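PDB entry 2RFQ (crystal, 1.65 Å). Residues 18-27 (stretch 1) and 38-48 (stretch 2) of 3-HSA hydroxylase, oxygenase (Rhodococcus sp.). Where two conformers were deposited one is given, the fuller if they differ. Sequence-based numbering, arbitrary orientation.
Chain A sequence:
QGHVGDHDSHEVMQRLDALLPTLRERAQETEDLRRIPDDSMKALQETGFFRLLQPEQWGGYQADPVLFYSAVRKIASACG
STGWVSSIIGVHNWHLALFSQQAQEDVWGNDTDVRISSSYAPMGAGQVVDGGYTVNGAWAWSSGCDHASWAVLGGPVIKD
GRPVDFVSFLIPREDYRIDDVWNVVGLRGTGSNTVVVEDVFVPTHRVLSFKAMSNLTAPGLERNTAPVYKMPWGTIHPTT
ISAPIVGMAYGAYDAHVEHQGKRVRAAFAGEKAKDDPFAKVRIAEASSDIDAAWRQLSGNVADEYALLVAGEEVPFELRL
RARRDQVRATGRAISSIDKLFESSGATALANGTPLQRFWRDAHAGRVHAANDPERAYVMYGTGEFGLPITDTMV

Stretch 1 (18-27) ALLPTLRERA
Stretch 2 38-48: DDSMKALQETG

Two helices, 18-25 and 38-47, run nearly antiparallel, 165° between their N-to-C directions, with axes 11.1 Å apart at closest approach. The first begins earlier in the chain and is kinked where the N atoms of Pro-21 and Thr-22 lack bonds to the turn before. The register pairs Leu-19 with Ala-43 (CA to CA 7.6 Å) and Leu-23 with Ser-40 (CA to CA 7.1 Å). Apolar contacts gather round Leu-19, polar ones round Arg-26, with Leu-23 against Ser-40 between them.

Leu-19 (phi/psi -90/-22) covers the apolar end. Its CA-to-CB bond points toward the partner and its rotamer is chi1 t, chi2 p. Leu-19 CD1 lies 3.6 Å and Leu-19 CD2 3.8 Å from Ala-43 CB, and Leu-19 CD2 also lies 3.8 Å from Leu-44 CD2. The small Ala-43 thus receives the larger leucine directly. Leu-23 (m, t) starts sideways, but its CD2 reaches 3.7 Å from Ser-40 OG.

At the other end the CA-to-CB bond of Arg-26 (phi/psi -91/-3) points toward the partner, and the side chain continues through chi1 m, chi2 t, chi3 t, chi4 150°. Its guanidinium meets both acceptors edge-on: NH2 forms a salt bridge to Asp-39 OD2 (2.9 Å, 158° at hydrogen), and NH1 donates to Ser-40 OG (2.9 Å, 151°). Asp-39 is t and Ser-40 m at chi1. A water accepts from Arg-26 NH1 (2.7 Å) and donates to Asp-39 OD2 (2.8 Å), giving the charged pair a second link.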

ATOM      1  N   ALA A  18     -12.004 -29.662  20.339  1.00 12.31           N
ATOM      2  CA  ALA A  18     -13.102 -30.598  20.132  1.00 12.66           C
ATOM      3  C   ALA A  18     -14.399 -29.872  19.760  1.00 12.32           C
ATOM      4  O   ALA A  18     -15.266 -30.441  19.115  1.00 12.75           O
ATOM      5  CB  ALA A  18     -13.306 -31.433  21.384  1.00 13.51           C
ATOM      6  N   LEU A  19     -14.520 -28.609  20.172  1.00 11.33           N
ATOM      7  CA  LEU A  19     -15.754 -27.851  19.986  1.00 12.09           C
ATOM      8  C   LEU A  19     -15.802 -27.086  18.667  1.00 11.46           C
ATOM      9  O   LEU A  19     -16.887 -26.718  18.185  1.00 12.12           O
ATOM     10  CB  LEU A  19     -15.910 -26.858  21.168  1.00 11.40           C
ATOM     11  CG  LEU A  19     -17.169 -25.990  21.235  1.00 13.69           C
ATOM     12  CD1 LEU A  19     -18.440 -26.867  21.258  1.00 12.18           C
ATOM     13  CD2 LEU A  19     -17.140 -25.065  22.466  1.00 12.97           C
ATOM     14  N   LEU A  20     -14.636 -26.812  18.085  1.00 11.02           N
ATOM     15  CA  LEU A  20     -14.580 -25.942  16.884  1.00 10.59           C
ATOM     16  C   LEU A  20     -15.527 -26.338  15.738  1.00 10.48           C
ATOM     17  O   LEU A  20     -16.219 -25.461  15.193  1.00 11.13           O
ATOM     18  CB  LEU A  20     -13.144 -25.779  16.361  1.00 11.68           C
ATOM     19  CG  LEU A  20     -12.140 -25.134  17.304  1.00 11.30           C
ATOM     20  CD1 LEU A  20     -10.863 -24.724  16.558  1.00 11.06           C
ATOM     21  CD2 LEU A  20     -12.726 -23.926  18.073  1.00 10.61           C
ATOM     22  N   PRO A  21     -15.584 -27.631  15.375  1.00 10.72           N
ATOM     23  CA  PRO A  21     -16.496 -27.984  14.270  1.00 10.20           C
ATOM     24  C   PRO A  21     -17.941 -27.573  14.543  1.00 10.20           C
ATOM     25  O   PRO A  21     -18.638 -27.148  13.626  1.00 10.75           O
ATOM     26  CB  PRO A  21     -16.353 -29.520  14.171  1.00 10.66           C
ATOM     27  CG  PRO A  21     -14.979 -29.782  14.727  1.00 11.03           C
ATOM     28  CD  PRO A  21     -14.867 -28.819  15.878  1.00 10.75           C
ATOM     29  N   THR A  22     -18.385 -27.685  15.799  1.00 10.26           N
ATOM     30  CA  THR A  22     -19.734 -27.265  16.176  1.00 10.85           C
ATOM     31  C   THR A  22     -19.888 -25.777  15.936  1.00 10.76           C
ATOM     32  O   THR A  22     -20.855 -25.341  15.317  1.00 10.67           O
ATOM     33  CB  THR A  22     -20.023 -27.621  17.656  1.00 10.48           C
ATOM     34  OG1 THR A  22     -20.020 -29.046  17.783  1.00 13.42           O
ATOM     35  CG2 THR A  22     -21.386 -27.101  18.093  1.00 11.54           C
ATOM     36  N   LEU A  23     -18.913 -25.005  16.400  1.00 10.83           N
ATOM     37  CA  LEU A  23     -18.939 -23.551  16.203  1.00 10.62           C
ATOM     38  C   LEU A  23     -18.986 -23.162  14.715  1.00 10.81           C
ATOM     39  O   LEU A  23     -19.748 -22.265  14.339  1.00 10.88           O
ATOM     40  CB  LEU A  23     -17.759 -22.875  16.924  1.00 10.91           C
ATOM     41  CG  LEU A  23     -17.681 -23.150  18.423  1.00 11.37           C
ATOM     42  CD1 LEU A  23     -16.546 -22.314  19.040  1.00 11.12           C
ATOM     43  CD2 LEU A  23     -19.017 -22.856  19.139  1.00 11.33           C
ATOM     44  N   ARG A  24     -18.183 -23.827  13.878  1.00 10.12           N
ATOM     45  CA  ARG A  24     -18.185 -23.539  12.439  1.00 10.72           C
ATOM     46  C   ARG A  24     -19.535 -23.866  11.836  1.00 10.73           C
ATOM     47  O   ARG A  24     -20.067 -23.087  11.066  1.00 10.31           O
ATOM     48  CB  ARG A  24     -17.135 -24.359  11.701  1.00 11.17           C
ATOM     49  CG  ARG A  24     -15.729 -23.995  12.011  1.00 12.11           C
ATOM     50  CD  ARG A  24     -14.739 -24.620  11.003  1.00 14.77           C
ATOM     51  NE  ARG A  24     -13.432 -24.571  11.638  1.00 15.53           N
ATOM     52  CZ  ARG A  24     -12.876 -25.585  12.294  1.00 15.86           C
ATOM     53  NH1 ARG A  24     -11.708 -25.402  12.897  1.00 16.11           N
ATOM     54  NH2 ARG A  24     -13.472 -26.784  12.327  1.00 17.13           N
ATOM     55  N   GLU A  25     -20.083 -25.035  12.177  1.00 10.72           N
ATOM     56  CA  GLU A  25     -21.365 -25.464  11.617  0.50 11.67           C
ATOM     57  C   GLU A  25     -22.486 -24.495  11.960  1.00 11.38           C
ATOM     58  O   GLU A  25     -23.414 -24.316  11.171  1.00 12.52           O
ATOM     59  CB  GLU A  25     -21.715 -26.867  12.098  0.50 12.11           C
ATOM     60  CG  GLU A  25     -20.820 -27.931  11.517  0.50 14.08           C
ATOM     61  CD  GLU A  25     -21.063 -29.301  12.102  0.50 17.86           C
ATOM     62  OE1 GLU A  25     -21.692 -29.399  13.175  0.50 19.87           O
ATOM     63  OE2 GLU A  25     -20.611 -30.286  11.485  0.50 20.48           O
ATOM     64  N   ARG A  26     -22.383 -23.852  13.125  1.00 10.62           N
ATOM     65  CA  ARG A  26     -23.427 -22.961  13.592  1.00 10.41           C
ATOM     66  C   ARG A  26     -23.231 -21.517  13.157  1.00 10.73           C
ATOM     67  O   ARG A  26     -24.069 -20.666  13.482  1.00 10.30           O
ATOM     68  CB  ARG A  26     -23.486 -22.971  15.122  1.00 10.57           C
ATOM     69  CG  ARG A  26     -23.844 -24.316  15.714  1.00 13.93           C
ATOM     70  CD  ARG A  26     -24.044 -24.122  17.184  1.00 15.50           C
ATOM     71  NE  ARG A  26     -24.685 -25.303  17.755  1.00 18.98           N
ATOM     72  CZ  ARG A  26     -24.501 -25.726  19.003  1.00 21.57           C
ATOM     73  NH1 ARG A  26     -23.720 -25.057  19.837  1.00 18.65           N
ATOM     74  NH2 ARG A  26     -25.126 -26.821  19.419  1.00 22.71           N
ATOM     75  N   ALA A  27     -22.122 -21.222  12.472  1.00  9.55           N
ATOM     76  CA  ALA A  27     -21.822 -19.803  12.162  1.00  9.29           C
ATOM     77  C   ALA A  27     -22.955 -19.070  11.411  1.00  9.73           C
ATOM     78  O   ALA A  27     -23.246 -17.914  11.746  1.00  9.07           O
ATOM     79  CB  ALA A  27     -20.495 -19.670  11.442  1.00  9.53           C
ATOM     80  N   ASP A  38     -27.311 -20.328  22.892  1.00  9.02           N
ATOM     81  CA  ASP A  38     -27.183 -20.695  24.308  1.00  8.96           C
ATOM     82  C   ASP A  38     -26.293 -21.925  24.430  1.00  8.80           C
ATOM     83  O   ASP A  38     -25.451 -21.994  25.336  1.00  8.95           O
ATOM     84  CB  ASP A  38     -28.540 -21.020  24.930  1.00  9.54           C
ATOM     85  CG  ASP A  38     -29.502 -19.837  24.937  1.00 10.85           C
ATOM     86  OD1 ASP A  38     -29.072 -18.679  24.777  1.00 11.19           O
ATOM     87  OD2 ASP A  38     -30.711 -20.100  25.162  1.00 13.12           O
ATOM     88  N   ASP A  39     -26.465 -22.876  23.506  1.00  8.62           N
ATOM     89  CA  ASP A  39     -25.761 -24.144  23.641  1.00  9.20           C
ATOM     90  C   ASP A  39     -24.271 -23.969  23.362  1.00  9.77           C
ATOM     91  O   ASP A  39     -23.443 -24.667  23.962  1.00  9.77           O
ATOM     92  CB  ASP A  39     -26.356 -25.218  22.728  1.00 10.26           C
ATOM     93  CG  ASP A  39     -25.858 -26.578  23.089  1.00 12.14           C
ATOM     94  OD1 ASP A  39     -26.147 -27.011  24.218  1.00 13.26           O
ATOM     95  OD2 ASP A  39     -25.133 -27.179  22.273  1.00 16.76           O
ATOM     96  N   SER A  40     -23.916 -23.013  22.501  1.00  9.39           N
ATOM     97  CA  SER A  40     -22.490 -22.673  22.315  1.00  9.74           C
ATOM     98  C   SER A  40     -21.887 -22.074  23.582  1.00  9.73           C
ATOM     99  O   SER A  40     -20.777 -22.425  24.003  1.00  9.41           O
ATOM    100  CB  SER A  40     -22.297 -21.705  21.122  1.00  9.84           C
ATOM    101  OG  SER A  40     -22.584 -22.358  19.866  1.00 11.61           O
HETATM  102  N   MSE A  41     -22.608 -21.153  24.196  1.00  8.26           N
HETATM  103  CA  MSE A  41     -22.097 -20.529  25.434  1.00  8.90           C
HETATM  104  C   MSE A  41     -21.959 -21.597  26.536  1.00  8.16           C
HETATM  105  O   MSE A  41     -20.977 -21.583  27.295  1.00  8.49           O
HETATM  106  CB  MSE A  41     -22.987 -19.358  25.874  1.00  8.77           C
HETATM  107  CG  MSE A  41     -23.018 -18.186  24.886  1.00 11.20           C
HETATM  108 SE   MSE A  41     -21.236 -17.338  24.714  1.00 20.25          SE
HETATM  109  CE  MSE A  41     -21.195 -16.345  26.392  1.00 17.33           C
ATOM    110  N   LYS A  42     -22.919 -22.527  26.614  1.00  8.42           N
ATOM    111  CA  LYS A  42     -22.837 -23.620  27.585  1.00  9.73           C
ATOM    112  C   LYS A  42     -21.611 -24.497  27.320  1.00  9.17           C
ATOM    113  O   LYS A  42     -20.861 -24.817  28.246  1.00  8.80           O
ATOM    114  CB  LYS A  42     -24.127 -24.440  27.542  1.00  9.78           C
ATOM    115  CG  LYS A  42     -24.158 -25.609  28.502  1.00 13.78           C
ATOM    116  CD  LYS A  42     -25.555 -26.253  28.490  1.00 18.04           C
ATOM    117  CE  LYS A  42     -25.621 -27.502  29.397  1.00 20.91           C
ATOM    118  NZ  LYS A  42     -24.978 -28.687  28.767  1.00 23.77           N
ATOM    119  N   ALA A  43     -21.385 -24.842  26.051  1.00  9.03           N
ATOM    120  CA  ALA A  43     -20.242 -25.693  25.700  1.00  8.86           C
ATOM    121  C   ALA A  43     -18.944 -24.960  26.016  1.00  8.52           C
ATOM    122  O   ALA A  43     -17.992 -25.568  26.530  1.00  8.75           O
ATOM    123  CB  ALA A  43     -20.289 -26.069  24.252  1.00  9.46           C
ATOM    124  N   LEU A  44     -18.901 -23.665  25.699  1.00  8.55           N
ATOM    125  CA  LEU A  44     -17.711 -22.854  26.014  1.00  8.41           C
ATOM    126  C   LEU A  44     -17.440 -22.849  27.529  1.00  9.27           C
ATOM    127  O   LEU A  44     -16.290 -23.052  27.970  1.00  8.71           O
ATOM    128  CB  LEU A  44     -17.862 -21.433  25.475  1.00  9.19           C
ATOM    129  CG  LEU A  44     -17.690 -21.354  23.948  1.00  8.59           C
ATOM    130  CD1 LEU A  44     -18.243 -20.018  23.474  1.00 11.67           C
ATOM    131  CD2 LEU A  44     -16.217 -21.565  23.537  1.00 11.11           C
ATOM    132  N   GLN A  45     -18.503 -22.677  28.313  1.00  8.97           N
ATOM    133  CA  GLN A  45     -18.398 -22.710  29.774  1.00  9.75           C
ATOM    134  C   GLN A  45     -17.806 -24.065  30.212  1.00  9.67           C
ATOM    135  O   GLN A  45     -16.874 -24.121  31.020  1.00  9.42           O
ATOM    136  CB  GLN A  45     -19.766 -22.482  30.428  1.00 10.02           C
ATOM    137  CG  GLN A  45     -19.756 -22.629  31.952  1.00 10.46           C
ATOM    138  CD  GLN A  45     -21.124 -22.426  32.588  1.00 10.96           C
ATOM    139  OE1 GLN A  45     -21.847 -21.492  32.261  1.00 12.29           O
ATOM    140  NE2 GLN A  45     -21.484 -23.310  33.502  1.00 11.95           N
ATOM    141  N   GLU A  46     -18.335 -25.147  29.646  1.00  9.16           N
ATOM    142  CA  GLU A  46     -17.879 -26.487  30.021  1.00  9.55           C
ATOM    143  C   GLU A  46     -16.419 -26.777  29.651  1.00  9.35           C
ATOM    144  O   GLU A  46     -15.792 -27.638  30.263  1.00 10.65           O
ATOM    145  CB  GLU A  46     -18.831 -27.553  29.479  1.00 10.16           C
ATOM    146  CG  GLU A  46     -20.205 -27.479  30.127  1.00 13.59           C
ATOM    147  CD  GLU A  46     -21.262 -28.293  29.391  1.00 19.00           C
ATOM    148  OE1 GLU A  46     -20.964 -28.854  28.307  1.00 20.65           O
ATOM    149  OE2 GLU A  46     -22.403 -28.357  29.903  1.00 20.44           O
ATOM    150  N   THR A  47     -15.859 -26.038  28.693  1.00  8.95           N
ATOM    151  CA  THR A  47     -14.423 -26.217  28.392  1.00  8.37           C
ATOM    152  C   THR A  47     -13.539 -25.660  29.509  1.00  8.31           C
ATOM    153  O   THR A  47     -12.378 -26.021  29.595  1.00  8.60           O
ATOM    154  CB  THR A  47     -13.975 -25.518  27.102  1.00  7.42           C
ATOM    155  OG1 THR A  47     -14.013 -24.075  27.269  1.00  8.63           O
ATOM    156  CG2 THR A  47     -14.831 -25.976  25.918  1.00  8.95           C
ATOM    157  N   GLY A  48     -14.090 -24.764  30.324  1.00  8.14           N
ATOM    158  CA  GLY A  48     -13.305 -24.009  31.302  1.00  8.24           C
ATOM    159  C   GLY A  48     -12.842 -22.648  30.805  1.00  8.76           C
ATOM    160  O   GLY A  48     -12.187 -21.894  31.529  1.00  8.11           O
TER
HETATM  161  O   HOH W   1     -22.419 -26.482  21.785  1.00 32.99           O